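Local coordinates for probable ABC transporter phosphite binding protein PhnD1 (Prochlorococcus marinus str. MIT 9301, PDB 5LQ5) that binds inorganic phosphite tightly, and methylphosphonate and phosphate only very weakly, probably as the solute-binding component of an ABC transporter, at residues L6-I11 with V36-I41; K28-Q33 with K224-V229; R54-D59 with V209-L214; N125-R130 with Y203-W208. All blocks are in the same frame, centred on the assembly; numbering follows the deposited sequence. Where two conformers were deposited one is given.

Contact 1: L6-I11 with V36-I41; sequences LKVGAI and VEVKYI
Strands 6-10 and 37-40 run parallel and are joined by four backbone hydrogen bonds. Leu6 N gives to Glu37 O at 2.9 Å. Leu6 O takes from Lys39 N at 3.0 Å. Val8 does the same two residues on: Val8 N gives to Lys39 O at 2.9 Å, and Val8 O takes from Ile41 N at 2.9 Å. The carbonyls are met differently. Ile41 N lies nearly along the C=O axis of Val8, at a C=O...N angle of 173°, while Val8 N stands above the plane of the Lys39 carbonyl, 28° out of it.

Leu6, Val8, Val38 and Tyr40 share one face of the sheet. There the Val8 and Val38 side chains cross obliquely, with Val8 CG2 3.6 Å from Val38 CG1. The ring of Tyr40, with CG anti to the backbone N (chi1 166°), turns its edge to strand 6-10. Its CD1 comes within 3.4 Å of Val8 O, and Gly9 CA and Ala10 N also lie at that edge. Where direct pairing stops, water takes over. Water 1 accepts from Ala10 N at 2.8 Å and donates to Ile41 O. Water 2 links Ala10 O to Tyr40 OH, 2.7 Å from the latter.

Further out, Gln16 NE2 bonds to Tyr40 OH and Phe23 meets its ring, so helix 16-34 holds the phenol in position. Lys7 and Gly9 make backbone bonds with Leu60, and Gly9 also with Trp62. Strand 5-10 therefore has a neighbour on each side; 37-40 is an outermost strand of the sheet. With helix 16-34 between them they form a beta-alpha-beta crossover, the basic unit of the lobes of periplasmic binding proteins.

Contact 2: K28-Q33 with K224-V229; sequences KELSKQ and KELKSV
Two helices that cover the six-stranded sheet meet here, and Leu30 and Leu226 both also touch Leu60 on strand 60-63 beneath them. The segments 28-33 and 224-229 cross at 128°, with their axes 10.6 Å apart at closest approach. Leucines fill the part next to the sheet. Leu30 reaches over with both methyls. Leu30 CD2 meets Leu226 CD1 at 3.7 Å, and Leu30 CD1 meets Val229 CG1 at 3.9 Å. Both pairs of side chains cross obliquely.

Val229 points toward helix 16-34 and is the most heavily covered residue of the pair. Its two methyls lie along the Gln33 side chain, which runs past in the opposite direction. CG of Gln33 is anti to the carbonyl carbon (chi1 -65°), and the chain beyond it is extended. Gln33 CD then lies 3.7 Å from Val229 CG1, and Gln33 OE1 lies 3.6 Å from Val229 CG2.

The amide nitrogen of Gln33 has two acceptors. Gln33 NE2 gives to the anti lone pair of Glu29 OE2 at 2.9 Å, one turn back, and that oxygen also bonds to His240 of helix 238-246. Water 3 accepts from Gln33 NE2 at 2.7 Å and donates to Val229 O at 2.8 Å. An alanine at Gln33 would lose the water link and would probably leave the Val229 methyls less well packed.

The direct contact is thus mainly apolar. Its polar link between the helices is a water bridge, and the glutamine that holds this water is fixed within its own helix by Glu29.

Contact 3: R54-D59 with V209-L214; sequences RTKDLD and VAQGDL
Hydrogen bonding centres on Gln211, which bonds through both backbone and side chain. Gln211 N gives to Asp59 O at 3.0 Å, in the carbonyl plane. Its side chain bends at chi2 (-73°) and brings the amide to Leu58. Gln211 NE2 gives to Leu58 O at 2.9 Å, with an angle of 170° at the hydrogen, and the acceptor lies exactly in the amide plane. NE2 also bonds to Phe53 O, so two backbone carbonyls fix the rotation of the amide. A CA-H...O contact, Ala210 CA to Asp59 O at 3.3 Å, adds to the backbone pairing. A leucine at Gln211 would lose the NE2 bonds to Leu58 O and Phe53 O and would probably loosen the turn at 54-59.

The charged contacts are weaker. Lys56 NZ makes a weak bond to Gln211 OE1 at 3.3 Å. It also forms a long salt bridge, tip to tip, with Asp213 OD2 at 3.9 Å. Lys56 follows helix 46-54 with positive phi in a Schellman motif. The carboxylate of Asp59 turns instead to Arg217, through a salt bridge from OD1, while OD2 accepts from Lys7 N.

Packing fills the rest. Gln211 CG lies 3.7 Å from Asp59 CA, and the two side chains cross at about a right angle, their carboxylate and amide planes 83° apart. Asp59 CB touches Leu214 CD2 at 4.2 Å.

The contact ties the turn between helix 46-54 and strand 60-63 to the end of strand 207-210, the antiparallel neighbour of 60-63. Beyond it, Leu214 packs on helix 222-231.

Contact 4: N125-R130 with Y203-W208; sequences NSTSGR and YVDYHW. With PO3 (phosphite ion), chain B.
Asp205 OD2 lies only 2.5 Å from PO3 O1, close enough that one of the two acid groups probably carries a proton and donates it to the other. The site is the ligand cleft of a periplasmic binding protein. One wall is the N-terminal end of helix 127-139. The other is the loop leading into strand 207-210.

The helix end grips all three phosphite oxygens. Ser126, at the N-cap, has OG anti to the backbone N (chi1 177°). Ser126 OG gives to PO3 O3 at 2.7 Å and accepts from Gly129 N. Thr127 N gives to PO3 O2 at 2.8 Å, and Thr127 OG1 gives to the same oxygen. Ser128 N gives to PO3 O1 at 2.9 Å, and Ser128 OG gives to it at 2.7 Å. Backbone N-H groups at a helix start would favour the anion. Tyr46 OH and His158 NE2 complete the bonding.

Asp205 is positioned by Gly65 N, which bonds to OD1. Tyr206 OH is held by Asp13 and Asn176. Its ring approaches the ion obliquely, on the side of the phosphorus away from the oxygens, with Tyr206 CZ 3.7 Å from PO3 P. The hydrogen on phosphorus would probably point at this ring, which would suit phosphite. Tyr203 packs against the helix start: Tyr203 OH bonds to Ser92 OG and lies 3.0 Å from Ser128 CB.

In the fold
Contacts 1, 2 and 3 belong to the lobe built on the six-stranded sheet, while contact 4 brings that lobe together with the other one around phosphite. Contact 2 stands on contact 1: Ser31 CA packs on Val38 CG2 at 3.7 Å. Contacts 1 and 3 lie about 10 Å apart between centres and share a salt bridge, Lys7 NZ to Asp59 OD2 at 3.4 Å. Leu214 CD1 and Leu226 CD2, 4.1 Å apart, join contact 3 to contact 2. Strand 207-210 runs from contact 4 into contact 3. Ile11, which touches phosphite, meets Tyr206 of contact 4, with Ile11 CD1 3.8 Å from Tyr206 CE1. Contact 2 is the farthest from contact 4, about 24 Å between centres.

Contact 1: L6-I11 with V36-I41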
# COMPACT_ATOMS: atom_id res chain seq x y z
N LEU A 6 -17.43 -0.68 14.56
CA LEU A 6 -16.47 0.05 13.73
C LEU A 6 -15.63 -0.99 12.95
O LEU A 6 -14.89 -1.75 13.52
CB LEU A 6 -15.53 0.97 14.55
CG LEU A 6 -14.61 1.89 13.75
CD1 LEU A 6 -15.38 3.03 13.09
CD2 LEU A 6 -13.52 2.47 14.64
N LYS A 7 -15.74 -0.95 11.64
CA LYS A 7 -15.22 -2.00 10.76
C LYS A 7 -13.97 -1.45 10.09
O LYS A 7 -14.02 -0.46 9.39
CB LYS A 7 -16.28 -2.41 9.75
CG LYS A 7 -17.55 -3.02 10.39
CD LYS A 7 -18.67 -3.18 9.37
CE LYS A 7 -20.02 -2.88 9.99
NZ LYS A 7 -20.24 -1.42 10.18
N VAL A 8 -12.85 -2.08 10.40
CA VAL A 8 -11.52 -1.76 9.90
C VAL A 8 -11.20 -2.63 8.70
O VAL A 8 -11.46 -3.83 8.69
CB VAL A 8 -10.45 -1.92 11.00
CG1 VAL A 8 -9.02 -1.77 10.49
CG2 VAL A 8 -10.68 -0.91 12.13
N GLY A 9 -10.70 -1.99 7.65
CA GLY A 9 -10.25 -2.71 6.45
C GLY A 9 -8.86 -2.22 6.01
O GLY A 9 -8.28 -1.27 6.58
N ALA A 10 -8.35 -2.88 4.99
CA ALA A 10 -7.04 -2.56 4.46
C ALA A 10 -6.85 -3.17 3.09
O ALA A 10 -7.30 -4.28 2.82
CB ALA A 10 -5.98 -3.09 5.38
N ILE A 11 -6.15 -2.46 2.22
CA ILE A 11 -5.74 -3.07 0.96
C ILE A 11 -4.88 -4.32 1.26
O ILE A 11 -4.02 -4.27 2.16
CB ILE A 11 -5.02 -2.11 -0.00
CG1 ILE A 11 -3.83 -1.42 0.67
CG2 ILE A 11 -6.03 -1.09 -0.58
CD1 ILE A 11 -2.90 -0.76 -0.32
N VAL A 36 -15.73 1.19 21.99
CA VAL A 36 -16.71 0.65 21.04
C VAL A 36 -16.12 -0.65 20.48
O VAL A 36 -14.90 -0.87 20.56
CB VAL A 36 -17.07 1.63 19.89
CG1 VAL A 36 -17.67 2.94 20.43
CG2 VAL A 36 -15.84 1.91 19.03
N GLU A 37 -17.00 -1.48 19.93
CA GLU A 37 -16.61 -2.71 19.21
C GLU A 37 -15.91 -2.33 17.91
O GLU A 37 -16.42 -1.50 17.15
CB GLU A 37 -17.79 -3.61 18.89
CG GLU A 37 -17.92 -4.81 19.82
CD GLU A 37 -18.81 -5.89 19.25
OE1 GLU A 37 -19.99 -5.58 18.96
OE2 GLU A 37 -18.34 -7.04 19.08
N VAL A 38 -14.75 -2.94 17.70
CA VAL A 38 -13.94 -2.75 16.48
C VAL A 38 -13.56 -4.14 15.93
O VAL A 38 -13.13 -5.03 16.67
CB VAL A 38 -12.67 -1.92 16.74
CG1 VAL A 38 -12.00 -1.57 15.42
CG2 VAL A 38 -12.98 -0.62 17.49
N LYS A 39 -13.69 -4.31 14.62
CA LYS A 39 -13.46 -5.60 13.97
C LYS A 39 -12.73 -5.39 12.63
O LYS A 39 -13.17 -4.57 11.83
CB LYS A 39 -14.81 -6.29 13.72
CG LYS A 39 -14.80 -7.65 13.05
CD LYS A 39 -14.47 -8.77 14.01
CE LYS A 39 -14.76 -10.12 13.35
NZ LYS A 39 -13.70 -11.10 13.66
N TYR A 40 -11.62 -6.09 12.43
CA TYR A 40 -10.92 -6.11 11.12
C TYR A 40 -11.65 -7.09 10.19
O TYR A 40 -11.88 -8.26 10.54
CB TYR A 40 -9.45 -6.47 11.25
CG TYR A 40 -8.75 -6.84 9.95
CD1 TYR A 40 -8.77 -5.97 8.84
CD2 TYR A 40 -8.01 -8.03 9.83
CE1 TYR A 40 -8.13 -6.30 7.67
CE2 TYR A 40 -7.37 -8.36 8.66
CZ TYR A 40 -7.44 -7.48 7.57
OH TYR A 40 -6.82 -7.79 6.38
N ILE A 41 -12.00 -6.62 9.01
CA ILE A 41 -12.73 -7.39 7.99
C ILE A 41 -11.84 -7.52 6.74
O ILE A 41 -11.78 -6.58 5.95
CB ILE A 41 -14.05 -6.68 7.58
CG1 ILE A 41 -14.89 -6.28 8.80
CG2 ILE A 41 -14.84 -7.51 6.59
CD1 ILE A 41 -15.30 -7.40 9.70
O HOH W 1 -9.87 -5.23 4.47
O HOH W 2 -7.55 -6.66 4.09

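Contact 2: K28-Q33 with K224-V229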
# COMPACT_ATOMS: atom_id res chain seq x y z
N LYS A 28 -7.95 -3.94 18.33
CA LYS A 28 -8.11 -4.17 19.77
C LYS A 28 -7.72 -2.92 20.58
O LYS A 28 -8.39 -2.58 21.55
CB LYS A 28 -7.33 -5.41 20.24
CG LYS A 28 -8.08 -6.71 19.98
CD LYS A 28 -7.26 -7.93 20.36
CE LYS A 28 -7.86 -9.23 19.82
NZ LYS A 28 -8.77 -9.89 20.79
N GLU A 29 -6.68 -2.24 20.16
CA GLU A 29 -6.23 -1.00 20.81
C GLU A 29 -7.27 0.12 20.60
O GLU A 29 -7.63 0.84 21.52
CB GLU A 29 -4.85 -0.56 20.32
CG GLU A 29 -4.28 0.68 21.04
CD GLU A 29 -4.17 0.52 22.56
OE1 GLU A 29 -4.00 -0.63 23.05
OE2 GLU A 29 -4.25 1.55 23.27
N LEU A 30 -7.74 0.30 19.37
CA LEU A 30 -8.83 1.27 19.13
C LEU A 30 -10.06 1.01 19.99
O LEU A 30 -10.65 1.92 20.56
CB LEU A 30 -9.25 1.27 17.64
CG LEU A 30 -8.71 2.44 16.84
CD1 LEU A 30 -7.18 2.49 16.86
CD2 LEU A 30 -9.24 2.31 15.42
N SER A 31 -10.41 -0.26 20.10
CA SER A 31 -11.59 -0.63 20.88
C SER A 31 -11.44 -0.26 22.35
O SER A 31 -12.37 0.22 22.98
CB SER A 31 -11.87 -2.12 20.77
OG SER A 31 -12.95 -2.47 21.61
N LYS A 32 -10.25 -0.47 22.89
CA LYS A 32 -9.97 -0.11 24.30
C LYS A 32 -10.08 1.41 24.53
O LYS A 32 -10.71 1.87 25.49
CB LYS A 32 -8.59 -0.58 24.72
CG LYS A 32 -8.50 -2.06 25.03
CD LYS A 32 -7.11 -2.45 25.51
CE LYS A 32 -6.92 -3.96 25.49
NZ LYS A 32 -5.50 -4.34 25.74
N GLN A 33 -9.48 2.19 23.64
CA GLN A 33 -9.44 3.66 23.77
C GLN A 33 -10.74 4.37 23.42
O GLN A 33 -11.08 5.39 24.04
CB GLN A 33 -8.32 4.26 22.96
CG GLN A 33 -6.93 3.86 23.43
CD GLN A 33 -5.85 4.85 22.99
OE1 GLN A 33 -6.03 6.07 23.08
NE2 GLN A 33 -4.76 4.33 22.45
N LYS A 224 -13.14 13.02 15.53
CA LYS A 224 -12.04 13.72 16.18
C LYS A 224 -11.29 12.83 17.21
O LYS A 224 -10.06 12.83 17.24
CB LYS A 224 -12.52 15.02 16.85
CG LYS A 224 -11.38 15.95 17.24
CD LYS A 224 -11.70 17.41 16.96
CE LYS A 224 -11.63 17.73 15.48
NZ LYS A 224 -11.84 19.18 15.20
N GLU A 225 -12.04 12.07 18.00
CA GLU A 225 -11.48 11.15 19.02
C GLU A 225 -10.68 10.02 18.33
O GLU A 225 -9.56 9.68 18.72
CB GLU A 225 -12.59 10.54 19.88
CG GLU A 225 -12.10 9.75 21.09
CD GLU A 225 -13.20 9.00 21.83
OE1 GLU A 225 -14.35 8.92 21.34
OE2 GLU A 225 -12.88 8.46 22.91
N LEU A 226 -11.28 9.47 17.28
CA LEU A 226 -10.63 8.42 16.47
C LEU A 226 -9.28 8.88 15.88
O LEU A 226 -8.26 8.21 15.98
CB LEU A 226 -11.60 7.98 15.34
CG LEU A 226 -11.05 7.02 14.27
CD1 LEU A 226 -10.62 5.72 14.89
CD2 LEU A 226 -12.09 6.77 13.19
N LYS A 227 -9.30 10.06 15.29
CA LYS A 227 -8.08 10.64 14.72
C LYS A 227 -7.01 10.83 15.81
O LYS A 227 -5.84 10.46 15.66
CB LYS A 227 -8.44 11.94 14.02
CG LYS A 227 -7.29 12.64 13.37
CD LYS A 227 -7.78 13.82 12.54
CE LYS A 227 -6.63 14.70 12.12
NZ LYS A 227 -7.07 15.75 11.14
N SER A 228 -7.47 11.34 16.95
CA SER A 228 -6.61 11.54 18.13
C SER A 228 -5.96 10.25 18.62
O SER A 228 -4.76 10.21 18.88
CB SER A 228 -7.43 12.19 19.26
OG SER A 228 -6.57 12.69 20.26
N VAL A 229 -6.73 9.19 18.71
CA VAL A 229 -6.19 7.89 19.15
C VAL A 229 -5.07 7.44 18.22
O VAL A 229 -4.00 7.02 18.65
CB VAL A 229 -7.29 6.81 19.25
CG1 VAL A 229 -6.73 5.40 19.39
CG2 VAL A 229 -8.23 7.14 20.39
O HOH W 3 -3.25 6.31 21.30

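Contact 3: R54-D59 with V209-L214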
# COMPACT_ATOMS: atom_id res chain seq x y z
N ARG A 54 -17.00 2.09 -0.31
CA ARG A 54 -18.13 2.74 -0.97
C ARG A 54 -19.48 2.23 -0.46
O ARG A 54 -20.39 3.05 -0.25
CB ARG A 54 -18.04 2.58 -2.50
CG ARG A 54 -19.17 3.29 -3.24
CD ARG A 54 -19.14 2.98 -4.72
NE ARG A 54 -19.29 1.55 -5.04
CZ ARG A 54 -20.44 0.89 -5.10
NH1 ARG A 54 -21.63 1.47 -4.85
NH2 ARG A 54 -20.40 -0.40 -5.43
N THR A 55 -19.60 0.91 -0.23
CA THR A 55 -20.88 0.31 0.24
C THR A 55 -21.07 0.36 1.77
O THR A 55 -22.04 -0.16 2.30
CB THR A 55 -21.05 -1.16 -0.22
OG1 THR A 55 -19.99 -1.94 0.32
CG2 THR A 55 -21.07 -1.23 -1.73
N LYS A 56 -20.09 0.91 2.47
CA LYS A 56 -20.15 1.09 3.95
C LYS A 56 -20.04 -0.24 4.71
O LYS A 56 -20.42 -0.35 5.89
CB LYS A 56 -21.38 1.92 4.37
CG LYS A 56 -21.40 3.25 3.63
CD LYS A 56 -22.23 4.33 4.33
CE LYS A 56 -22.48 5.51 3.39
NZ LYS A 56 -21.24 6.14 2.85
N ASP A 57 -19.49 -1.23 4.05
CA ASP A 57 -19.10 -2.48 4.71
C ASP A 57 -17.82 -2.28 5.52
O ASP A 57 -17.53 -3.10 6.38
CB ASP A 57 -18.89 -3.61 3.70
CG ASP A 57 -20.20 -4.16 3.14
OD1 ASP A 57 -20.40 -5.37 3.26
OD2 ASP A 57 -21.04 -3.41 2.61
N LEU A 58 -17.08 -1.21 5.20
CA LEU A 58 -15.84 -0.82 5.89
C LEU A 58 -15.89 0.66 6.29
O LEU A 58 -16.30 1.51 5.51
CB LEU A 58 -14.63 -1.08 4.98
CG LEU A 58 -14.43 -2.49 4.45
CD1 LEU A 58 -13.32 -2.49 3.41
CD2 LEU A 58 -14.14 -3.49 5.56
N ASP A 59 -15.50 0.95 7.53
CA ASP A 59 -15.57 2.31 8.07
C ASP A 59 -14.27 3.09 8.12
O ASP A 59 -14.29 4.31 8.03
CB ASP A 59 -16.08 2.26 9.51
CG ASP A 59 -17.48 1.70 9.61
OD1 ASP A 59 -18.33 2.10 8.77
OD2 ASP A 59 -17.72 0.87 10.52
N VAL A 209 -8.28 6.30 5.84
CA VAL A 209 -9.47 6.98 5.38
C VAL A 209 -10.66 6.52 6.21
O VAL A 209 -10.88 5.32 6.34
CB VAL A 209 -9.75 6.76 3.89
CG1 VAL A 209 -10.98 7.54 3.44
CG2 VAL A 209 -8.53 7.17 3.04
N ALA A 210 -11.46 7.47 6.70
CA ALA A 210 -12.68 7.15 7.46
C ALA A 210 -13.94 7.64 6.74
O ALA A 210 -13.90 8.65 6.00
CB ALA A 210 -12.64 7.75 8.87
N GLN A 211 -15.05 6.97 6.99
CA GLN A 211 -16.38 7.42 6.56
C GLN A 211 -16.67 8.78 7.18
O GLN A 211 -16.24 9.08 8.31
CB GLN A 211 -17.49 6.45 6.96
CG GLN A 211 -17.40 5.07 6.35
CD GLN A 211 -17.74 5.00 4.87
OE1 GLN A 211 -18.22 5.95 4.28
NE2 GLN A 211 -17.46 3.87 4.28
N GLY A 212 -17.45 9.55 6.45
CA GLY A 212 -17.86 10.89 6.85
C GLY A 212 -19.02 10.93 7.81
O GLY A 212 -19.32 11.98 8.37
N ASP A 213 -19.68 9.80 8.02
CA ASP A 213 -20.92 9.76 8.82
C ASP A 213 -20.83 9.11 10.18
O ASP A 213 -21.86 8.69 10.76
CB ASP A 213 -22.05 9.11 8.03
CG ASP A 213 -21.73 7.68 7.59
OD1 ASP A 213 -21.07 6.89 8.31
OD2 ASP A 213 -22.15 7.32 6.47
N LEU A 214 -19.62 9.01 10.71
CA LEU A 214 -19.44 8.25 11.93
C LEU A 214 -20.18 8.82 13.14
O LEU A 214 -20.64 8.05 13.98
CB LEU A 214 -17.97 8.01 12.22
CG LEU A 214 -17.29 7.17 11.11
CD1 LEU A 214 -15.84 6.98 11.49
CD2 LEU A 214 -17.95 5.81 10.89

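Contact 4: N125-R130 with Y203-W208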
# COMPACT_ATOMS: atom_id res chain seq x y z
N ASN A 125 -3.95 -1.85 -9.08
CA ASN A 125 -4.30 -0.60 -8.39
C ASN A 125 -3.32 -0.21 -7.30
O ASN A 125 -3.61 0.65 -6.47
CB ASN A 125 -5.76 -0.71 -7.85
CG ASN A 125 -6.79 -0.70 -8.97
OD1 ASN A 125 -6.72 0.10 -9.86
ND2 ASN A 125 -7.70 -1.60 -8.91
N SER A 126 -2.15 -0.81 -7.34
CA SER A 126 -1.05 -0.47 -6.38
C SER A 126 -0.27 0.78 -6.78
O SER A 126 0.10 0.95 -7.95
CB SER A 126 -0.08 -1.64 -6.22
OG SER A 126 0.97 -1.27 -5.35
N THR A 127 -0.09 1.68 -5.83
CA THR A 127 0.74 2.86 -6.02
C THR A 127 2.22 2.48 -6.21
O THR A 127 2.84 2.83 -7.23
CB THR A 127 0.60 3.83 -4.82
OG1 THR A 127 -0.80 3.90 -4.42
CG2 THR A 127 1.11 5.22 -5.22
N SER A 128 2.75 1.80 -5.20
CA SER A 128 4.17 1.41 -5.16
C SER A 128 4.54 0.17 -5.98
O SER A 128 5.70 -0.06 -6.30
CB SER A 128 4.61 1.23 -3.72
OG SER A 128 4.01 0.10 -3.11
N GLY A 129 3.51 -0.59 -6.34
CA GLY A 129 3.69 -1.82 -7.09
C GLY A 129 3.25 -1.75 -8.54
O GLY A 129 3.50 -2.65 -9.30
N ARG A 130 2.61 -0.65 -8.91
CA ARG A 130 2.14 -0.52 -10.30
C ARG A 130 2.21 0.90 -10.83
O ARG A 130 2.89 1.15 -11.81
CB ARG A 130 0.74 -1.09 -10.51
CG ARG A 130 0.32 -1.22 -11.96
CD ARG A 130 -0.30 0.05 -12.52
NE ARG A 130 -0.49 -0.06 -13.97
CZ ARG A 130 -1.50 -0.70 -14.57
NH1 ARG A 130 -2.49 -1.23 -13.86
NH2 ARG A 130 -1.53 -0.80 -15.91
N TYR A 203 7.42 9.65 -3.65
CA TYR A 203 6.03 10.01 -3.96
C TYR A 203 5.20 9.77 -2.68
O TYR A 203 5.70 9.20 -1.72
CB TYR A 203 5.48 9.21 -5.19
CG TYR A 203 5.68 7.73 -5.04
CD1 TYR A 203 4.76 6.98 -4.30
CD2 TYR A 203 6.82 7.09 -5.56
CE1 TYR A 203 4.94 5.63 -4.11
CE2 TYR A 203 7.00 5.72 -5.38
CZ TYR A 203 6.07 5.00 -4.63
OH TYR A 203 6.24 3.65 -4.40
N VAL A 204 3.93 10.17 -2.69
CA VAL A 204 3.05 9.98 -1.51
C VAL A 204 2.33 8.62 -1.63
O VAL A 204 1.99 8.21 -2.72
CB VAL A 204 2.00 11.11 -1.36
CG1 VAL A 204 0.93 11.04 -2.42
CG2 VAL A 204 1.37 11.05 0.00
N ASP A 205 2.06 7.96 -0.50
CA ASP A 205 1.42 6.64 -0.58
C ASP A 205 0.35 6.42 0.51
O ASP A 205 -0.79 6.93 0.39
CB ASP A 205 2.46 5.52 -0.69
CG ASP A 205 1.87 4.19 -1.23
OD1 ASP A 205 0.61 4.09 -1.39
OD2 ASP A 205 2.66 3.28 -1.59
N TYR A 206 0.66 5.59 1.51
CA TYR A 206 -0.41 5.04 2.33
C TYR A 206 -1.05 6.03 3.27
O TYR A 206 -0.41 6.97 3.74
CB TYR A 206 0.10 3.86 3.16
CG TYR A 206 0.53 2.64 2.40
CD1 TYR A 206 -0.30 1.53 2.36
CD2 TYR A 206 1.77 2.53 1.79
CE1 TYR A 206 0.06 0.37 1.71
CE2 TYR A 206 2.16 1.37 1.11
CZ TYR A 206 1.32 0.28 1.10
OH TYR A 206 1.76 -0.87 0.42
N HIS A 207 -2.33 5.80 3.55
CA HIS A 207 -3.10 6.62 4.48
C HIS A 207 -4.39 5.98 4.93
O HIS A 207 -4.98 5.17 4.21
CB HIS A 207 -3.37 8.00 3.88
CG HIS A 207 -4.15 8.00 2.60
ND1 HIS A 207 -3.62 7.58 1.39
CD2 HIS A 207 -5.40 8.45 2.32
CE1 HIS A 207 -4.53 7.74 0.44
NE2 HIS A 207 -5.61 8.27 0.98
N TRP A 208 -4.79 6.35 6.15
CA TRP A 208 -6.07 5.98 6.71
C TRP A 208 -7.16 6.90 6.20
O TRP A 208 -7.01 8.11 6.23
CB TRP A 208 -6.08 6.07 8.23
CG TRP A 208 -5.31 5.00 8.95
CD1 TRP A 208 -4.10 5.12 9.60
CD2 TRP A 208 -5.74 3.65 9.16
NE1 TRP A 208 -3.75 3.92 10.15
CE2 TRP A 208 -4.74 3.01 9.91
CE3 TRP A 208 -6.85 2.92 8.75
CZ2 TRP A 208 -4.84 1.67 10.28
CZ3 TRP A 208 -6.96 1.60 9.13
CH2 TRP A 208 -5.96 0.99 9.88
P PO3 B . 0.21 0.59 -2.44
O1 PO3 B . 1.63 1.23 -2.62
O2 PO3 B . -0.96 1.35 -3.20
O3 PO3 B . 0.23 -0.93 -2.80